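Local coordinates for protein LYND (Lyngbya aestuarii, PDB 4V1T) that binds ADP, magnesium and a four-cysteine zinc, and probably acts as an ATP-dependent YcaO cyclodehydratase, at residues K289-N294 and L300-L305. Residues are numbered along the deposited sequence; the frame is centred on the assembly and turned at random.
Sequences KIITLN and LKSHIL
The imidazole of H303 meets T292 and I290 at its edge: T292 OG1 lies in the ring plane and is hydrogen-bonded to H303 NE2, 2.8 Å away, and I290 O sits near that plane, 3.1 Å from H303 CD2. The setting is an antiparallel beta hairpin, strands 289-294 and 299-304, whose short segments run at 159° to each other; the latter ends the mixed sheet within this chain. T292 holds OG1 between its backbone N and carbonyl carbon (chi1 57°), which turns the hydroxyl to the ring edge, while its methyl CG2 lies 3.4 Å from H303 NE2. At the other ring nitrogen, ND1 is hydrogen-bonded to S360 OG, so both ring nitrogens have partners and the rotation of the imidazole is fixed. Replacing H303 with an alanine is likely to leave the hydroxyls of T292 and S360 without this shared partner and weaken the tie between the hairpin and the loop bearing S360.

The pairing itself rests on four backbone bonds. I290 and H303 form a hydrogen-bonded pair (H303 N to I290 O, 2.8 Å), as do T292 and K301 (T292 N to K301 O, 3.0 Å, 166° at the hydrogen). Between them I291 and S302 make a non-hydrogen-bonded pair, with I291 CA 3.4 Å from K301 O in a CA-H...O contact.

K289, I291, L293, L300, S302 and I304 share the sheet face turned away from T292 and H303. There L300 CG lies 4.2 Å from I291 CG2, and L300 CD1 also meets L293 CD1; L300 packs as well on L300 of the second subunit, placing this face at the dimer contact. Further along the same face, I291 CD1 comes to 3.9 Å from S302 CB.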
loop_
_atom_site.group_PDB
_atom_site.type_symbol
_atom_site.label_atom_id
_atom_site.label_comp_id
_atom_site.label_asym_id
_atom_site.label_seq_id
_atom_site.Cartn_x
_atom_site.Cartn_y
_atom_site.Cartn_z
ATOM N N LYS B 289 17.986 5.765 -7.602
ATOM C CA LYS B 289 16.559 6.075 -7.551
ATOM C C LYS B 289 16.178 6.976 -8.701
ATOM O O LYS B 289 16.909 7.900 -9.032
ATOM C CB LYS B 289 16.199 6.795 -6.249
ATOM C CG LYS B 289 15.381 5.984 -5.266
ATOM C CD LYS B 289 14.636 6.889 -4.291
ATOM C CE LYS B 289 15.581 7.679 -3.390
ATOM N NZ LYS B 289 14.915 8.876 -2.795
ATOM N N ILE B 290 15.015 6.722 -9.290
ATOM C CA ILE B 290 14.436 7.650 -10.253
ATOM C C ILE B 290 13.098 8.153 -9.721
ATOM O O ILE B 290 12.275 7.386 -9.225
ATOM C CB ILE B 290 14.238 7.002 -11.621
ATOM C CG1 ILE B 290 15.591 6.558 -12.177
ATOM C CG2 ILE B 290 13.580 7.990 -12.581
ATOM C CD1 ILE B 290 15.495 5.720 -13.428
ATOM N N ILE B 291 12.892 9.454 -9.837
ATOM C CA ILE B 291 11.632 10.079 -9.465
ATOM C C ILE B 291 10.912 10.533 -10.717
ATOM O O ILE B 291 11.492 11.234 -11.540
ATOM C CB ILE B 291 11.857 11.315 -8.581
ATOM C CG1 ILE B 291 12.600 10.913 -7.312
ATOM C CG2 ILE B 291 10.536 12.021 -8.275
ATOM C CD1 ILE B 291 11.807 10.043 -6.364
ATOM N N THR B 292 9.655 10.137 -10.848
ATOM C CA THR B 292 8.816 10.618 -11.938
ATOM C C THR B 292 7.720 11.487 -11.350
ATOM O O THR B 292 7.008 11.069 -10.441
ATOM C CB THR B 292 8.193 9.476 -12.771
ATOM O OG1 THR B 292 7.436 8.605 -11.919
ATOM C CG2 THR B 292 9.278 8.683 -13.463
ATOM N N LEU B 293 7.613 12.710 -11.859
ATOM C CA LEU B 293 6.549 13.623 -11.487
ATOM C C LEU B 293 5.696 13.915 -12.715
ATOM O O LEU B 293 6.080 14.701 -13.584
ATOM C CB LEU B 293 7.113 14.920 -10.913
ATOM C CG LEU B 293 6.104 16.030 -10.599
ATOM C CD1 LEU B 293 5.109 15.585 -9.547
ATOM C CD2 LEU B 293 6.816 17.303 -10.160
ATOM N N ASN B 294 4.540 13.266 -12.780
ATOM C CA ASN B 294 3.590 13.502 -13.855
ATOM C C ASN B 294 2.908 14.842 -13.640
ATOM O O ASN B 294 2.264 15.056 -12.614
ATOM C CB ASN B 294 2.568 12.369 -13.909
ATOM C CG ASN B 294 1.805 12.337 -15.217
ATOM O OD1 ASN B 294 1.417 13.373 -15.755
ATOM N ND2 ASN B 294 1.598 11.150 -15.741
ATOM N N LEU B 300 3.459 11.226 -8.119
ATOM C CA LEU B 300 4.888 11.159 -7.871
ATOM C C LEU B 300 5.244 9.738 -7.470
ATOM O O LEU B 300 4.722 9.225 -6.494
ATOM C CB LEU B 300 5.279 12.152 -6.783
ATOM C CG LEU B 300 6.756 12.411 -6.430
ATOM C CD1 LEU B 300 6.979 13.857 -5.983
ATOM C CD2 LEU B 300 7.256 11.440 -5.372
ATOM N N LYS B 301 6.125 9.111 -8.246
ATOM C CA LYS B 301 6.572 7.746 -7.987
ATOM C C LYS B 301 8.090 7.688 -7.806
ATOM O O LYS B 301 8.826 8.376 -8.514
ATOM C CB LYS B 301 6.182 6.833 -9.154
ATOM C CG LYS B 301 4.753 6.312 -9.131
ATOM C CD LYS B 301 4.356 5.779 -10.512
ATOM C CE LYS B 301 3.447 4.559 -10.431
ATOM N NZ LYS B 301 4.217 3.278 -10.422
ATOM N N SER B 302 8.537 6.854 -6.865
ATOM C CA SER B 302 9.952 6.533 -6.699
ATOM C C SER B 302 10.218 5.157 -7.267
ATOM O O SER B 302 9.506 4.210 -6.967
ATOM C CB SER B 302 10.367 6.572 -5.226
ATOM O OG SER B 302 10.110 7.846 -4.682
ATOM N N HIS B 303 11.249 5.061 -8.092
ATOM C CA HIS B 303 11.583 3.815 -8.783
ATOM C C HIS B 303 13.005 3.378 -8.415
ATOM O O HIS B 303 13.963 4.105 -8.664
ATOM C CB HIS B 303 11.454 3.993 -10.300
ATOM C CG HIS B 303 10.231 4.744 -10.715
ATOM N ND1 HIS B 303 9.055 4.112 -11.049
ATOM C CD2 HIS B 303 9.991 6.072 -10.833
ATOM C CE1 HIS B 303 8.149 5.015 -11.373
ATOM N NE2 HIS B 303 8.689 6.212 -11.244
ATOM N N ILE B 304 13.130 2.186 -7.834
ATOM C CA ILE B 304 14.419 1.678 -7.378
ATOM C C ILE B 304 15.215 1.064 -8.528
ATOM O O ILE B 304 14.754 0.138 -9.173
ATOM C CB ILE B 304 14.262 0.603 -6.289
ATOM C CG1 ILE B 304 13.416 1.117 -5.115
ATOM C CG2 ILE B 304 15.635 0.139 -5.789
ATOM C CD1 ILE B 304 14.180 1.946 -4.108
ATOM N N LEU B 305 16.424 1.558 -8.747
ATOM C CA LEU B 305 17.331 0.971 -9.720
ATOM C C LEU B 305 18.224 -0.071 -9.061
ATOM O O LEU B 305 19.058 0.257 -8.221
ATOM C CB LEU B 305 18.198 2.050 -10.377
ATOM C CG LEU B 305 19.312 1.530 -11.291
ATOM C CD1 LEU B 305 18.723 0.755 -12.467
ATOM C CD2 LEU B 305 20.186 2.675 -11.785
HETATM O O HOH W 1 12.432 8.804 -3.071
#